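PDB 4HVT: post-proline cleaving enzyme from Rickettsia typhi, which probably hydrolyses peptide bonds on the carboxyl side of proline in short peptides, as a serine peptidase of the prolyl oligopeptidase family. Local coordinates for residues I78-V83 / Y404-E409; Y82-W87 / W97-V102; A410-E415 / T422-V427. One frame throughout, in Å; residues are numbered along the deposited sequence.

All three contacts lie in the beta-propeller domain. Contact 2 is a hairpin of the first blade, and contact 3 is a hairpin of the last. Contact 1 joins these two blades at their seam. Its centre is about 12 Å from that of contact 2 and about 13 Å from that of contact 3. Contacts 1 and 2 share Tyr-82 and Val-83. Contact 1 meets contact 3 where Ile-78 CD1 packs 3.4 Å from Leu-425 CD1. The centres of contacts 2 and 3 are about 15 Å apart, and they touch lightly, Val-83 CG1 to Leu-411 CD1 at 4.2 Å. None includes the probable Ser-His-Asp triad, which belongs to the alpha/beta-hydrolase part of the chain.

Contact 1: residues I78-V83 / Y404-E409; sequences IRKGYV and YEEEEE
Lys-80 and Glu-407 meet through a backbone N-H and a carboxylate. Lys-80 N donates to Glu-407 OE2 at 2.8 Å, with an almost straight N-H...O angle of 171°. The oxygen is met from above the carboxylate plane. The Glu-407 chain folds at chi2 (-70°), which swings CD toward the type I' turn from Arg-79 to Tyr-82. A water links the other oxygen, OE1, to Gly-81 N, so one carboxylate serves two successive N-H groups of the turn.

The Lys-80 side chain runs out to Glu-406. Its NZ forms a salt bridge with Glu-406 OE2 at 3.2 Å, in which the hydrogen bond is weak. Two waters support it: one joins NZ to Glu-406 OE1, the other joins NZ to Glu-407 OE2.

On the other flank Arg-79 crosses Tyr-404. The Arg-79 chain bends at chi3 (-63°) as it passes the ring. CG packs 3.4 Å from Tyr-404 CE2, CD lies near Tyr-404 OH, and NH1 gives that hydroxyl a bent hydrogen bond at 2.9 Å. The guanidinium and ring planes are nearly perpendicular. Ile-78 O approaches the ring edge in plane, 3.6 Å from Tyr-404 CE2. Beyond the contact, the Arg-79 guanidinium makes a cation-pi contact with Tyr-84. Ile-78 CD1 reaches Glu-409 CB at 4.3 Å, a looser apolar touch.

These segments belong to the first and last propeller blades, which exchange no strand. The seam here is largely polar and partly hydrated. It probably depends first on the Glu-407 carboxylate, held by the turn's N-H groups directly and through water. The Lys-80/Glu-406 bridge, the Arg-79/Tyr-404 bond and the packing of Ile-78 add to it.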
loop_
_atom_site.group_PDB
_atom_site.type_symbol
_atom_site.label_atom_id
_atom_site.label_comp_id
_atom_site.label_asym_id
_atom_site.label_seq_id
_atom_site.Cartn_x
_atom_site.Cartn_y
_atom_site.Cartn_z
ATOM N N ILE A 78 -7.744 -12.679 14.732
ATOM C CA ILE A 78 -8.163 -13.838 15.476
ATOM C C ILE A 78 -8.206 -15.092 14.592
ATOM O O ILE A 78 -8.871 -15.108 13.541
ATOM C CB ILE A 78 -9.571 -13.649 16.038
ATOM C CG1 ILE A 78 -9.536 -12.496 17.101
ATOM C CG2 ILE A 78 -10.113 -14.961 16.618
ATOM C CD1 ILE A 78 -10.880 -12.006 17.630
ATOM N N ARG A 79 -7.513 -16.119 15.054
ATOM C CA ARG A 79 -7.652 -17.483 14.562
ATOM C C ARG A 79 -7.670 -18.489 15.706
ATOM O O ARG A 79 -6.783 -18.502 16.572
ATOM C CB ARG A 79 -6.514 -17.846 13.577
ATOM C CG ARG A 79 -6.505 -17.108 12.251
ATOM C CD ARG A 79 -5.605 -17.800 11.236
ATOM N NE ARG A 79 -4.223 -17.804 11.693
ATOM C CZ ARG A 79 -3.430 -16.726 11.645
ATOM N NH1 ARG A 79 -3.864 -15.566 11.186
ATOM N NH2 ARG A 79 -2.192 -16.804 12.080
ATOM N N LYS A 80 -8.722 -19.307 15.729
ATOM C CA LYS A 80 -8.880 -20.443 16.640
ATOM C C LYS A 80 -8.525 -20.098 18.086
ATOM O O LYS A 80 -7.722 -20.758 18.728
ATOM C CB LYS A 80 -8.124 -21.667 16.131
ATOM C CG LYS A 80 -8.596 -22.111 14.740
ATOM C CD LYS A 80 -7.934 -23.398 14.302
ATOM C CE LYS A 80 -8.362 -23.816 12.887
ATOM N NZ LYS A 80 -8.123 -22.751 11.882
ATOM N N GLY A 81 -9.123 -19.003 18.551
ATOM C CA GLY A 81 -9.062 -18.607 19.981
ATOM C C GLY A 81 -7.859 -17.769 20.370
ATOM O O GLY A 81 -7.656 -17.466 21.557
ATOM N N TYR A 82 -7.023 -17.436 19.391
ATOM C CA TYR A 82 -5.825 -16.614 19.617
ATOM C C TYR A 82 -5.852 -15.392 18.734
ATOM O O TYR A 82 -6.348 -15.434 17.610
ATOM C CB TYR A 82 -4.547 -17.419 19.265
ATOM C CG TYR A 82 -4.175 -18.459 20.238
ATOM C CD1 TYR A 82 -4.756 -19.703 20.181
ATOM C CD2 TYR A 82 -3.231 -18.224 21.226
ATOM C CE1 TYR A 82 -4.436 -20.685 21.086
ATOM C CE2 TYR A 82 -2.888 -19.217 22.136
ATOM C CZ TYR A 82 -3.502 -20.440 22.052
ATOM O OH TYR A 82 -3.185 -21.436 22.956
ATOM N N VAL A 83 -5.226 -14.316 19.204
ATOM C CA VAL A 83 -4.925 -13.164 18.415
ATOM C C VAL A 83 -3.468 -13.201 18.072
ATOM O O VAL A 83 -2.607 -13.392 18.943
ATOM C CB VAL A 83 -5.165 -11.833 19.190
ATOM C CG1 VAL A 83 -4.778 -10.654 18.337
ATOM C CG2 VAL A 83 -6.628 -11.793 19.627
ATOM N N TYR A 404 -12.198 -13.745 8.962
ATOM C CA TYR A 404 -12.217 -14.937 8.067
ATOM C C TYR A 404 -13.567 -15.598 8.143
ATOM O O TYR A 404 -14.225 -15.635 9.189
ATOM C CB TYR A 404 -11.225 -15.996 8.522
ATOM C CG TYR A 404 -9.791 -15.612 8.653
ATOM C CD1 TYR A 404 -8.940 -15.670 7.597
ATOM C CD2 TYR A 404 -9.287 -15.284 9.893
ATOM C CE1 TYR A 404 -7.591 -15.366 7.733
ATOM C CE2 TYR A 404 -7.956 -14.965 10.052
ATOM C CZ TYR A 404 -7.119 -15.013 8.986
ATOM O OH TYR A 404 -5.781 -14.700 9.138
ATOM N N GLU A 405 -14.014 -16.147 7.034
ATOM C CA GLU A 405 -15.287 -16.864 7.052
ATOM C C GLU A 405 -15.215 -18.056 8.014
ATOM O O GLU A 405 -16.244 -18.528 8.456
ATOM C CB GLU A 405 -15.663 -17.322 5.617
ATOM C CG GLU A 405 -17.076 -17.833 5.489
ATOM C CD GLU A 405 -17.561 -17.990 4.053
ATOM O OE1 GLU A 405 -16.860 -17.540 3.111
ATOM O OE2 GLU A 405 -18.638 -18.614 3.919
ATOM N N GLU A 406 -14.033 -18.565 8.309
ATOM C CA GLU A 406 -13.914 -19.691 9.244
ATOM C C GLU A 406 -14.304 -19.259 10.681
ATOM O O GLU A 406 -14.726 -20.082 11.480
ATOM C CB GLU A 406 -12.526 -20.289 9.263
ATOM C CG GLU A 406 -12.510 -21.530 10.153
ATOM C CD GLU A 406 -11.330 -22.428 9.963
ATOM O OE1 GLU A 406 -10.614 -22.276 8.957
ATOM O OE2 GLU A 406 -11.144 -23.286 10.849
ATOM N N GLU A 407 -14.167 -17.984 10.995
ATOM C CA GLU A 407 -14.309 -17.468 12.350
ATOM C C GLU A 407 -15.619 -16.668 12.509
ATOM O O GLU A 407 -15.955 -15.797 11.688
ATOM C CB GLU A 407 -13.107 -16.546 12.671
ATOM C CG GLU A 407 -11.773 -17.260 12.721
ATOM C CD GLU A 407 -11.615 -18.183 13.918
ATOM O OE1 GLU A 407 -12.318 -18.015 14.948
ATOM O OE2 GLU A 407 -10.771 -19.084 13.823
ATOM N N GLU A 408 -16.347 -16.918 13.602
ATOM C CA GLU A 408 -17.488 -16.077 13.985
ATOM C C GLU A 408 -17.082 -14.662 14.459
ATOM O O GLU A 408 -17.809 -13.746 14.205
ATOM C CB GLU A 408 -18.283 -16.741 15.122
ATOM C CG GLU A 408 -18.991 -17.979 14.580
ATOM C CD GLU A 408 -19.668 -18.826 15.616
ATOM O OE1 GLU A 408 -19.198 -18.850 16.773
ATOM O OE2 GLU A 408 -20.669 -19.489 15.245
ATOM N N GLU A 409 -15.952 -14.548 15.146
ATOM C CA GLU A 409 -15.471 -13.292 15.705
ATOM C C GLU A 409 -14.431 -12.632 14.805
ATOM O O GLU A 409 -13.752 -13.266 14.014
ATOM C CB GLU A 409 -14.884 -13.499 17.096
ATOM C CG GLU A 409 -15.930 -13.983 18.088
ATOM C CD GLU A 409 -15.403 -14.093 19.538
ATOM O OE1 GLU A 409 -14.193 -14.295 19.786
ATOM O OE2 GLU A 409 -16.240 -14.010 20.446
HETATM O O HOH W 1 -11.026 -13.366 12.619
HETATM O O HOH W 2 -9.507 -20.120 11.701
HETATM O O HOH W 3 -8.508 -23.799 9.260
HETATM O O HOH W 4 -11.550 -18.282 17.535
#

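Contact 2: residues Y82-W87 / W97-V102; sequences YVYNFW and WRRTLV. With EDO (1,2-ethanediol), chain C.
Arg-98 and Asn-85 pair on one face of the hairpin, and two nitrogens grip one oxygen. Asn-85 OD1 accepts from Arg-98 NE at 2.8 Å, in the carbonyl plane, and from NH2 at 3.0 Å, above that plane. Arg-98 chi1 (63°) sets CG 3.6 Å from Asn-85 O, and the chain then runs extended to NE beside Asn-85. The guanidinium also stacks on Trp-87, its NH2 3.4 Å from CE3. Asn-85 ND2 donates to Tyr-75 O and to a 1,2-ethanediol molecule, probably from the crystallisation liquor. Val-83/Thr-100 and Asn-85/Arg-98 are hydrogen-bonded backbone pairs, joining the two inner strands of the first, four-stranded propeller blade.

The tightly packed part lies around Tyr-84 and Trp-97, both buried. Tyr-84 CD2 packs 3.8 Å from Trp-97 CZ2, with the rings oblique. Tyr-131, Tyr-144 and Trp-161 add further rings around Trp-97. Arg-99 CB covers a face of Tyr-84, and Arg-99 NH1 donates to Tyr-84 OH at 3.0 Å.

The Tyr-82 end is the solvent side, yet the ring is closely sandwiched. The Arg-99 guanidinium stacks almost parallel on it, CZ 3.6 Å from the ring centroid. CD2 of the exposed Leu-101 covers the opposite face, 3.5 Å above the plane. Arg-99 NE is salt-bridged to Glu-113.

Each arginine thus couples a flat stack, cation-pi for Arg-99 on Tyr-82, with directional N-H bonds. The combination probably limits rotation of each guanidinium.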
loop_
_atom_site.group_PDB
_atom_site.type_symbol
_atom_site.label_atom_id
_atom_site.label_comp_id
_atom_site.label_asym_id
_atom_site.label_seq_id
_atom_site.Cartn_x
_atom_site.Cartn_y
_atom_site.Cartn_z
ATOM N N TYR A 82 -7.023 -17.436 19.391
ATOM C CA TYR A 82 -5.825 -16.614 19.617
ATOM C C TYR A 82 -5.852 -15.392 18.734
ATOM O O TYR A 82 -6.348 -15.434 17.610
ATOM C CB TYR A 82 -4.547 -17.419 19.265
ATOM C CG TYR A 82 -4.175 -18.459 20.238
ATOM C CD1 TYR A 82 -4.756 -19.703 20.181
ATOM C CD2 TYR A 82 -3.231 -18.224 21.226
ATOM C CE1 TYR A 82 -4.436 -20.685 21.086
ATOM C CE2 TYR A 82 -2.888 -19.217 22.136
ATOM C CZ TYR A 82 -3.502 -20.440 22.052
ATOM O OH TYR A 82 -3.185 -21.436 22.956
ATOM N N VAL A 83 -5.226 -14.316 19.204
ATOM C CA VAL A 83 -4.925 -13.164 18.415
ATOM C C VAL A 83 -3.468 -13.201 18.072
ATOM O O VAL A 83 -2.607 -13.392 18.943
ATOM C CB VAL A 83 -5.165 -11.833 19.190
ATOM C CG1 VAL A 83 -4.778 -10.654 18.337
ATOM C CG2 VAL A 83 -6.628 -11.793 19.627
ATOM N N TYR A 84 -3.225 -13.070 16.778
ATOM C CA TYR A 84 -1.876 -13.008 16.170
ATOM C C TYR A 84 -1.478 -11.560 15.914
ATOM O O TYR A 84 -2.278 -10.755 15.478
ATOM C CB TYR A 84 -1.829 -13.850 14.889
ATOM C CG TYR A 84 -1.975 -15.313 15.139
ATOM C CD1 TYR A 84 -3.198 -15.864 15.469
ATOM C CD2 TYR A 84 -0.844 -16.179 15.098
ATOM C CE1 TYR A 84 -3.318 -17.217 15.756
ATOM C CE2 TYR A 84 -0.963 -17.531 15.406
ATOM C CZ TYR A 84 -2.200 -18.048 15.736
ATOM O OH TYR A 84 -2.341 -19.398 16.053
ATOM N N ASN A 85 -0.204 -11.236 16.164
ATOM C CA ASN A 85 0.294 -9.872 16.109
ATOM C C ASN A 85 1.725 -9.913 15.604
ATOM O O ASN A 85 2.458 -10.876 15.872
ATOM C CB ASN A 85 0.199 -9.236 17.519
ATOM C CG ASN A 85 0.994 -7.964 17.684
ATOM O OD1 ASN A 85 2.019 -7.946 18.340
ATOM N ND2 ASN A 85 0.511 -6.888 17.099
ATOM N N PHE A 86 2.113 -8.856 14.893
ATOM C CA PHE A 86 3.485 -8.671 14.517
ATOM C C PHE A 86 3.999 -7.411 15.189
ATOM O O PHE A 86 3.434 -6.329 14.980
ATOM C CB PHE A 86 3.688 -8.561 12.999
ATOM C CG PHE A 86 5.127 -8.685 12.623
ATOM C CD1 PHE A 86 5.756 -9.917 12.696
ATOM C CD2 PHE A 86 5.848 -7.578 12.286
ATOM C CE1 PHE A 86 7.102 -10.041 12.440
ATOM C CE2 PHE A 86 7.204 -7.690 11.999
ATOM C CZ PHE A 86 7.826 -8.918 12.076
ATOM N N TRP A 87 5.053 -7.569 15.981
ATOM C CA TRP A 87 5.593 -6.508 16.903
ATOM C C TRP A 87 7.057 -6.166 16.625
ATOM O O TRP A 87 7.915 -7.058 16.596
ATOM C CB TRP A 87 5.478 -6.971 18.359
ATOM C CG TRP A 87 6.018 -5.973 19.349
ATOM C CD1 TRP A 87 7.265 -5.962 19.887
ATOM C CD2 TRP A 87 5.345 -4.805 19.870
ATOM N NE1 TRP A 87 7.410 -4.884 20.727
ATOM C CE2 TRP A 87 6.260 -4.150 20.714
ATOM C CE3 TRP A 87 4.050 -4.273 19.730
ATOM C CZ2 TRP A 87 5.916 -2.993 21.460
ATOM C CZ3 TRP A 87 3.714 -3.123 20.457
ATOM C CH2 TRP A 87 4.655 -2.492 21.284
ATOM N N TRP A 97 6.764 -12.298 15.365
ATOM C CA TRP A 97 5.432 -12.822 15.129
ATOM C C TRP A 97 4.997 -13.620 16.362
ATOM O O TRP A 97 5.717 -14.493 16.846
ATOM C CB TRP A 97 5.413 -13.659 13.860
ATOM C CG TRP A 97 4.064 -14.230 13.465
ATOM C CD1 TRP A 97 2.914 -13.547 13.228
ATOM C CD2 TRP A 97 3.788 -15.608 13.154
ATOM N NE1 TRP A 97 1.900 -14.426 12.867
ATOM C CE2 TRP A 97 2.428 -15.687 12.767
ATOM C CE3 TRP A 97 4.569 -16.788 13.166
ATOM C CZ2 TRP A 97 1.812 -16.902 12.435
ATOM C CZ3 TRP A 97 3.971 -17.979 12.831
ATOM C CH2 TRP A 97 2.604 -18.031 12.438
ATOM N N ARG A 98 3.852 -13.216 16.918
ATOM C CA ARG A 98 3.452 -13.660 18.259
ATOM C C ARG A 98 1.928 -13.761 18.415
ATOM O O ARG A 98 1.153 -13.331 17.533
ATOM C CB ARG A 98 4.087 -12.760 19.320
ATOM C CG ARG A 98 3.642 -11.347 19.242
ATOM C CD ARG A 98 4.376 -10.440 20.254
ATOM N NE ARG A 98 3.625 -9.229 20.290
ATOM C CZ ARG A 98 3.777 -8.254 21.186
ATOM N NH1 ARG A 98 4.711 -8.344 22.123
ATOM N NH2 ARG A 98 3.006 -7.178 21.108
ATOM N N ARG A 99 1.519 -14.477 19.448
ATOM C CA ARG A 99 0.097 -14.674 19.692
ATOM C C ARG A 99 -0.276 -14.704 21.170
ATOM O O ARG A 99 0.549 -14.997 22.057
ATOM C CB ARG A 99 -0.401 -15.956 19.009
ATOM C CG ARG A 99 0.106 -17.212 19.642
ATOM C CD ARG A 99 -0.467 -18.444 18.974
ATOM N NE ARG A 99 -0.182 -19.625 19.757
ATOM C CZ ARG A 99 -0.817 -20.777 19.577
ATOM N NH1 ARG A 99 -1.710 -20.874 18.617
ATOM N NH2 ARG A 99 -0.549 -21.804 20.347
ATOM N N THR A 100 -1.553 -14.444 21.408
ATOM C CA THR A 100 -2.108 -14.545 22.763
ATOM C C THR A 100 -3.564 -14.969 22.704
ATOM O O THR A 100 -4.310 -14.657 21.747
ATOM C CB THR A 100 -1.957 -13.213 23.534
ATOM O OG1 THR A 100 -2.029 -13.439 24.945
ATOM C CG2 THR A 100 -3.014 -12.237 23.160
ATOM N N LEU A 101 -4.008 -15.674 23.736
ATOM C CA LEU A 101 -5.417 -16.023 23.835
ATOM C C LEU A 101 -6.295 -14.757 23.738
ATOM O O LEU A 101 -5.954 -13.710 24.289
ATOM C CB LEU A 101 -5.656 -16.732 25.164
ATOM C CG LEU A 101 -4.991 -18.127 25.268
ATOM C CD1 LEU A 101 -4.955 -18.652 26.681
ATOM C CD2 LEU A 101 -5.771 -19.083 24.380
ATOM N N VAL A 102 -7.432 -14.877 23.054
ATOM C CA VAL A 102 -8.315 -13.781 22.826
ATOM C C VAL A 102 -8.711 -13.197 24.201
ATOM O O VAL A 102 -8.812 -11.979 24.344
ATOM C CB VAL A 102 -9.596 -14.171 22.016
ATOM C CG1 VAL A 102 -10.568 -13.013 21.988
ATOM C CG2 VAL A 102 -9.287 -14.524 20.579
HETATM C C1 EDO C . 3.770 -2.419 16.716
HETATM O O1 EDO C . 4.825 -3.015 15.921
HETATM C C2 EDO C . 2.438 -3.058 16.305
HETATM O O2 EDO C . 2.307 -4.432 16.731
#

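Contact 3: residues A410-E415 / T422-V427. With EDO (1,2-ethanediol), chain G.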
loop_
_atom_site.group_PDB
_atom_site.type_symbol
_atom_site.label_atom_id
_atom_site.label_comp_id
_atom_site.label_asym_id
_atom_site.label_seq_id
_atom_site.Cartn_x
_atom_site.Cartn_y
_atom_site.Cartn_z
ATOM N N ALA A 410 -14.288 -11.330 14.970
ATOM C CA ALA A 410 -13.439 -10.504 14.109
ATOM C C ALA A 410 -12.956 -9.298 14.934
ATOM O O ALA A 410 -13.568 -8.973 15.946
ATOM C CB ALA A 410 -14.222 -10.014 12.893
ATOM N N LEU A 411 -11.886 -8.677 14.493
ATOM C CA LEU A 411 -11.375 -7.440 15.100
ATOM C C LEU A 411 -11.564 -6.272 14.179
ATOM O O LEU A 411 -11.152 -6.316 12.996
ATOM C CB LEU A 411 -9.928 -7.552 15.527
ATOM C CG LEU A 411 -9.679 -8.591 16.639
ATOM C CD1 LEU A 411 -8.207 -8.871 16.799
ATOM C CD2 LEU A 411 -10.301 -8.142 17.969
ATOM N N ILE A 412 -12.178 -5.228 14.713
ATOM C CA ILE A 412 -12.560 -4.031 13.952
ATOM C C ILE A 412 -11.724 -2.882 14.506
ATOM O O ILE A 412 -11.564 -2.802 15.726
ATOM C CB ILE A 412 -14.083 -3.741 14.114
ATOM C CG1 ILE A 412 -14.967 -4.554 13.097
ATOM C CG2 ILE A 412 -14.405 -2.292 13.854
ATOM C CD1 ILE A 412 -14.751 -5.987 13.164
ATOM N N THR A 413 -11.233 -1.999 13.635
ATOM C CA THR A 413 -10.715 -0.721 14.113
ATOM C C THR A 413 -11.604 0.424 13.646
ATOM O O THR A 413 -12.092 0.404 12.494
ATOM C CB THR A 413 -9.259 -0.480 13.713
ATOM O OG1 THR A 413 -9.106 -0.517 12.275
ATOM C CG2 THR A 413 -8.412 -1.524 14.335
ATOM N N ILE A 414 -11.774 1.450 14.486
ATOM C CA ILE A 414 -12.405 2.705 14.075
ATOM C C ILE A 414 -11.509 3.818 14.639
ATOM O O ILE A 414 -11.008 3.725 15.790
ATOM C CB ILE A 414 -13.862 2.897 14.543
ATOM C CG1 ILE A 414 -14.732 1.659 14.299
ATOM C CG2 ILE A 414 -14.528 4.065 13.854
ATOM C CD1 ILE A 414 -16.089 1.651 14.937
ATOM N N GLU A 415 -11.315 4.846 13.836
ATOM C CA GLU A 415 -10.436 5.967 14.166
ATOM C C GLU A 415 -10.853 7.184 13.353
ATOM O O GLU A 415 -11.735 7.108 12.464
ATOM C CB GLU A 415 -8.986 5.645 13.792
ATOM C CG GLU A 415 -8.721 5.580 12.278
ATOM C CD GLU A 415 -7.450 4.840 12.008
ATOM O OE1 GLU A 415 -6.389 5.462 11.780
ATOM O OE2 GLU A 415 -7.472 3.575 12.054
ATOM N N THR A 422 -9.555 2.752 18.134
ATOM C CA THR A 422 -10.065 1.798 19.113
ATOM C C THR A 422 -10.225 0.460 18.411
ATOM O O THR A 422 -10.644 0.402 17.232
ATOM C CB THR A 422 -11.415 2.233 19.682
ATOM O OG1 THR A 422 -11.275 3.454 20.421
ATOM C CG2 THR A 422 -12.012 1.173 20.656
ATOM N N ILE A 423 -9.878 -0.622 19.112
ATOM C CA ILE A 423 -10.083 -1.999 18.551
ATOM C C ILE A 423 -11.301 -2.584 19.231
ATOM O O ILE A 423 -11.438 -2.532 20.481
ATOM C CB ILE A 423 -8.904 -2.938 18.812
ATOM C CG1 ILE A 423 -7.573 -2.275 18.396
ATOM C CG2 ILE A 423 -9.106 -4.289 18.079
ATOM C CD1 ILE A 423 -6.353 -3.159 18.596
ATOM N N TYR A 424 -12.221 -3.101 18.411
ATOM C CA TYR A 424 -13.426 -3.714 18.858
ATOM C C TYR A 424 -13.489 -5.176 18.466
ATOM O O TYR A 424 -12.989 -5.526 17.400
ATOM C CB TYR A 424 -14.641 -3.013 18.284
ATOM C CG TYR A 424 -14.722 -1.544 18.446
ATOM C CD1 TYR A 424 -13.994 -0.685 17.631
ATOM C CD2 TYR A 424 -15.575 -0.970 19.404
ATOM C CE1 TYR A 424 -14.119 0.685 17.770
ATOM C CE2 TYR A 424 -15.676 0.368 19.531
ATOM C CZ TYR A 424 -14.929 1.201 18.746
ATOM O OH TYR A 424 -15.043 2.597 18.894
ATOM N N LEU A 425 -14.060 -6.012 19.341
ATOM C CA LEU A 425 -14.319 -7.381 19.051
ATOM C C LEU A 425 -15.733 -7.479 18.517
ATOM O O LEU A 425 -16.696 -7.052 19.151
ATOM C CB LEU A 425 -14.208 -8.235 20.286
ATOM C CG LEU A 425 -14.450 -9.742 20.160
ATOM C CD1 LEU A 425 -13.356 -10.398 19.300
ATOM C CD2 LEU A 425 -14.485 -10.357 21.553
ATOM N N TRP A 426 -15.873 -8.072 17.344
ATOM C CA TRP A 426 -17.191 -8.449 16.855
ATOM C C TRP A 426 -17.525 -9.800 17.439
ATOM O O TRP A 426 -16.874 -10.784 17.146
ATOM C CB TRP A 426 -17.167 -8.512 15.315
ATOM C CG TRP A 426 -18.461 -8.945 14.653
ATOM C CD1 TRP A 426 -18.720 -10.206 14.138
ATOM C CD2 TRP A 426 -19.626 -8.154 14.374
ATOM N NE1 TRP A 426 -19.976 -10.229 13.556
ATOM C CE2 TRP A 426 -20.564 -9.007 13.706
ATOM C CE3 TRP A 426 -19.996 -6.831 14.648
ATOM C CZ2 TRP A 426 -21.805 -8.543 13.246
ATOM C CZ3 TRP A 426 -21.224 -6.376 14.217
ATOM C CH2 TRP A 426 -22.130 -7.242 13.515
ATOM N N VAL A 427 -18.574 -9.833 18.240
ATOM C CA VAL A 427 -18.955 -11.024 18.982
ATOM C C VAL A 427 -20.049 -11.774 18.254
ATOM O O VAL A 427 -20.652 -11.295 17.275
ATOM C CB VAL A 427 -19.330 -10.719 20.447
ATOM C CG1 VAL A 427 -18.103 -10.159 21.146
ATOM C CG2 VAL A 427 -20.474 -9.755 20.518
HETATM C C1 EDO G . -4.698 -0.007 12.432
HETATM O O1 EDO G . -4.333 -0.303 11.089
HETATM C C2 EDO G . -5.226 1.409 12.572
HETATM O O2 EDO G . -5.756 1.853 11.334
#
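Ile-412 and Tyr-424 form the central hydrogen-bonded pair of this antiparallel hairpin. Ile-412 N donates to Tyr-424 O and Tyr-424 N to Ile-412 O, each at 2.8 Å and nearly straight. Ile-414 and Thr-422 are joined by a similar pair of bonds. Ala-410 and Trp-426 are less evenly matched. Trp-426 N reaches Ala-410 O at 2.8 Å, but the return bond from Ala-410 N to Trp-426 O is weak at 3.4 Å. CA-H...O contacts fill the positions between, among them Ile-423 CA to Ile-412 O at 3.3 Å. Ile-412 O also meets the Tyr-424 ring at its edge, in plane. The Tyr-424 CG is anti to the carbonyl carbon (chi1 -52°), which goes with this approach.

Apolar contacts occupy both faces. On the face of Ile-412, Ile-414 and Tyr-424, Ile-414 CD1 touches Tyr-424 CE1 at 3.6 Å, with the two side chains crossing at about a right angle. Ile-412 CG2 lies 4.1 Å from Tyr-424 CD1. Thr-422 CG2, from the same strand as the ring, covers part of one ring face. Ile-412 also runs beside Trp-426, its CD1 near CB. On the other face Leu-411 CD2 sits 4.0 Å from Leu-425 CD1 and close to Ile-423 CG2. Tyr-105 from the first blade packs against Leu-411 and Ile-423.

Polar ends find partners outside the hairpin. Thr-422 OG1 is hydrogen-bonded to Tyr-394 OH. Glu-415 OE1 accepts from Phe-496 N, a link toward the peptidase part of the chain. A 1,2-ethanediol, probably from the crystallisation liquor, lies beside Glu-415 OE2.

Strands 398-402 and 432-436 flank the hairpin. The result is a four-stranded antiparallel blade, here the last of the seven-bladed beta-propeller characteristic of prolyl oligopeptidases.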